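Lipoprotein (Mycoplasma mycoides subsp. capri, PDB 7ADK) is a lipoprotein of the mycoplasma peptidase family DUF31, in clan PA, and probably cleaves protein substrates, perhaps immunoglobulins. Local coordinates at residues A772-H775 against A776-E779; Q807-L810 against I811-G814. All coordinates share one frame; numbering follows the deposited sequence.

Contact 1: residues A772-H775 against A776-E779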
# COMPACT_ATOMS: atom_id res chain seq x y z
N ALA B 772 -3.30 -27.22 9.65
CA ALA B 772 -4.57 -26.63 10.04
C ALA B 772 -5.14 -25.68 8.98
O ALA B 772 -4.44 -25.28 8.06
CB ALA B 772 -4.43 -25.98 11.42
N VAL B 773 -6.41 -25.30 9.08
CA VAL B 773 -7.10 -24.39 8.15
C VAL B 773 -7.60 -23.16 8.89
O VAL B 773 -8.51 -23.27 9.69
CB VAL B 773 -8.31 -25.07 7.48
CG1 VAL B 773 -8.70 -24.26 6.26
CG2 VAL B 773 -8.02 -26.51 7.07
N TYR B 774 -7.06 -21.98 8.63
CA TYR B 774 -7.48 -20.75 9.28
C TYR B 774 -8.84 -20.27 8.81
O TYR B 774 -9.13 -20.29 7.61
CB TYR B 774 -6.43 -19.68 9.05
CG TYR B 774 -6.66 -18.41 9.82
CD1 TYR B 774 -6.15 -18.31 11.13
CD2 TYR B 774 -7.29 -17.32 9.21
CE1 TYR B 774 -6.22 -17.08 11.79
CE2 TYR B 774 -7.37 -16.09 9.88
CZ TYR B 774 -6.81 -15.97 11.17
OH TYR B 774 -6.77 -14.75 11.76
N HIS B 775 -9.68 -19.78 9.72
CA HIS B 775 -11.04 -19.32 9.36
C HIS B 775 -11.57 -18.08 10.08
O HIS B 775 -12.33 -17.34 9.47
CB HIS B 775 -12.03 -20.47 9.49
CG HIS B 775 -12.46 -20.81 10.89
ND1 HIS B 775 -11.80 -21.66 11.76
CD2 HIS B 775 -13.57 -20.34 11.51
CE1 HIS B 775 -12.54 -21.69 12.87
NE2 HIS B 775 -13.61 -20.91 12.75
N ALA B 776 -11.17 -17.80 11.32
CA ALA B 776 -11.63 -16.64 12.08
C ALA B 776 -10.46 -15.78 12.52
O ALA B 776 -9.45 -16.31 12.95
CB ALA B 776 -12.45 -17.12 13.27
N SER B 777 -10.62 -14.46 12.48
CA SER B 777 -9.61 -13.49 12.93
C SER B 777 -10.08 -12.67 14.12
O SER B 777 -11.27 -12.39 14.26
CB SER B 777 -9.24 -12.50 11.83
OG SER B 777 -8.73 -13.17 10.71
N ASN B 778 -9.15 -12.24 14.95
CA ASN B 778 -9.36 -11.26 16.00
C ASN B 778 -8.15 -10.32 16.05
O ASN B 778 -7.14 -10.60 16.67
CB ASN B 778 -9.63 -12.02 17.29
CG ASN B 778 -10.02 -11.11 18.43
OD1 ASN B 778 -9.70 -9.93 18.48
ND2 ASN B 778 -10.71 -11.64 19.39
N GLU B 779 -8.25 -9.17 15.37
CA GLU B 779 -7.17 -8.19 15.29
C GLU B 779 -6.97 -7.38 16.58
O GLU B 779 -5.98 -6.67 16.69
CB GLU B 779 -7.32 -7.32 14.03
CG GLU B 779 -8.54 -6.39 14.02
CD GLU B 779 -8.59 -5.49 12.77
OE1 GLU B 779 -9.58 -5.55 12.00
OE2 GLU B 779 -7.68 -4.67 12.54

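Contact 2: residues Q807-L810 against I811-G814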
# COMPACT_ATOMS: atom_id res chain seq x y z
N GLN B 807 -11.44 -38.42 18.56
CA GLN B 807 -10.36 -38.80 17.65
C GLN B 807 -10.91 -38.97 16.23
O GLN B 807 -11.81 -39.77 15.98
CB GLN B 807 -9.72 -40.08 18.17
CG GLN B 807 -8.58 -40.58 17.28
CD GLN B 807 -8.26 -42.02 17.57
OE1 GLN B 807 -8.79 -42.91 16.94
NE2 GLN B 807 -7.44 -42.31 18.55
N TYR B 808 -10.35 -38.23 15.28
CA TYR B 808 -10.85 -38.14 13.92
C TYR B 808 -9.76 -37.74 12.93
O TYR B 808 -8.81 -37.05 13.28
CB TYR B 808 -12.05 -37.17 13.88
CG TYR B 808 -11.75 -35.70 14.08
CD1 TYR B 808 -11.89 -35.10 15.34
CD2 TYR B 808 -11.39 -34.91 12.98
CE1 TYR B 808 -11.62 -33.73 15.51
CE2 TYR B 808 -11.12 -33.55 13.14
CZ TYR B 808 -11.22 -32.96 14.41
OH TYR B 808 -10.89 -31.66 14.59
N ASP B 809 -9.94 -38.11 11.67
CA ASP B 809 -9.21 -37.54 10.55
C ASP B 809 -10.21 -37.26 9.42
O ASP B 809 -10.87 -38.18 8.94
CB ASP B 809 -8.09 -38.50 10.16
CG ASP B 809 -7.15 -37.95 9.08
OD1 ASP B 809 -7.62 -37.20 8.20
OD2 ASP B 809 -5.96 -38.31 9.13
N LEU B 810 -10.38 -36.00 9.05
CA LEU B 810 -11.37 -35.59 8.04
C LEU B 810 -10.82 -35.55 6.60
O LEU B 810 -11.56 -35.24 5.68
CB LEU B 810 -12.23 -34.40 8.52
CG LEU B 810 -11.56 -33.19 9.14
CD1 LEU B 810 -10.72 -32.47 8.11
CD2 LEU B 810 -12.59 -32.24 9.71
N ILE B 811 -9.58 -35.99 6.38
CA ILE B 811 -9.00 -36.29 5.07
C ILE B 811 -8.97 -37.81 4.81
O ILE B 811 -9.41 -38.26 3.76
CB ILE B 811 -7.60 -35.65 4.94
CG1 ILE B 811 -7.63 -34.12 5.15
CG2 ILE B 811 -6.91 -35.99 3.62
CD1 ILE B 811 -8.32 -33.31 4.08
N TYR B 812 -8.52 -38.62 5.78
CA TYR B 812 -8.37 -40.08 5.61
C TYR B 812 -9.50 -40.92 6.23
O TYR B 812 -9.69 -42.06 5.78
CB TYR B 812 -7.00 -40.53 6.12
CG TYR B 812 -5.83 -40.09 5.28
CD1 TYR B 812 -5.38 -40.90 4.23
CD2 TYR B 812 -5.19 -38.87 5.54
CE1 TYR B 812 -4.29 -40.50 3.44
CE2 TYR B 812 -4.10 -38.46 4.76
CZ TYR B 812 -3.63 -39.29 3.72
OH TYR B 812 -2.55 -38.93 2.99
N GLY B 813 -10.25 -40.41 7.20
CA GLY B 813 -11.28 -41.14 7.93
C GLY B 813 -10.72 -42.16 8.93
O GLY B 813 -9.52 -42.20 9.21
N GLY B 814 -11.59 -43.00 9.47
CA GLY B 814 -11.21 -44.18 10.25
C GLY B 814 -10.70 -43.91 11.67
O GLY B 814 -10.05 -44.77 12.25

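Contact 1: residues A772-H775 against A776-E779
Tyr774 turns CG anti to its main-chain nitrogen (chi1 -172°), which lays the ring forward along strand 769-778 until its hydroxyl reaches Ser777, whose OG stands beside its own main-chain nitrogen. This strand is shared by two beta hairpins in a mixed sheet, consistent with the barrel of a clan PA peptidase. The strand bends at His775, and the short segments 772-775 and 776-778 run 60° apart. Its regular alternation fails here in the manner of a beta bulge: His775 and Ala776 put their side chains on one side, while Tyr774 and Ser777 share the other.

Tyr774 OH and Ser777 OG are hydrogen-bonded at 2.7 Å, and either may be the donor. OG approaches the phenol at its edge, near the ring plane, whereas the peptide nitrogen of Ala776 lies over a face. Tyr752 packs edge-to-face on the same tyrosine, and Ser777 OG has a further, weak hydrogen bond to Pro754 O. Backbone bonds tie Tyr774 to Gly760 and Ser761, and His775 to Leu785. Beyond the bend, the methyl CB of Ala776 makes a CH-pi contact over the imidazole face, 4.2 Å from the centroid of the His775 ring.

Contact 2: residues Q807-L810 against I811-G814
Asp809 and the backbone of Ile811 and Tyr812 form the centre of a tight turn at the end of strand 807-809. Carboxylate oxygen OD1 of Asp809 accepts two hydrogen bonds. Ile811 N meets it nearly along the C-O direction at 2.9 Å. Tyr812 N, also 2.9 Å from Asp809 OD1, comes from well above the carboxylate plane, and its N-H points almost straight at the oxygen (171°). With CG of Asp809 anti to the backbone nitrogen (chi1 -174°), the carboxylate is carried toward these two amides. The second oxygen, OD2, forms a salt bridge with Arg790 of the neighbouring strand 783-792, so both ends of the carboxylate are engaged, which probably keeps it ionised.

The main chain adds a third link: Gly813 N donates to Asp809 O at 2.9 Å, on a more bent path (134°) and from above the carbonyl plane. Tyr812 lies alongside Asp809, its ring almost perpendicular to the carboxylate and its CD2 3.7 Å from Asp809 OD2; Phe853 stacks on that ring. Outside the turn, Arg825 NE bonds to Tyr812 O. Side-chain bonds to the second and third following amides, joined with a main-chain bond to the fourth, define an Asx motif.

Following the chain from the N terminus, contact 1 comes first and contact 2 follows in series, with neither nested in nor crossing the other. Contact 1 bends strand 769-778, which pairs with strand 761-765, earlier in the chain, and with 783-792, later. The chain then runs back through 783-792 to strand 807-809, also antiparallel to it, where contact 2 turns the backbone out of the sheet toward helix 824-831. Strand 783-792 is therefore the common neighbour. The centres of the two contacts lie 22 Å apart. The nearest atoms of contact 1 and contact 2 are about 7 Å apart, so they do not touch; contact 1 sits near the centre of the chain, contact 2 farther out.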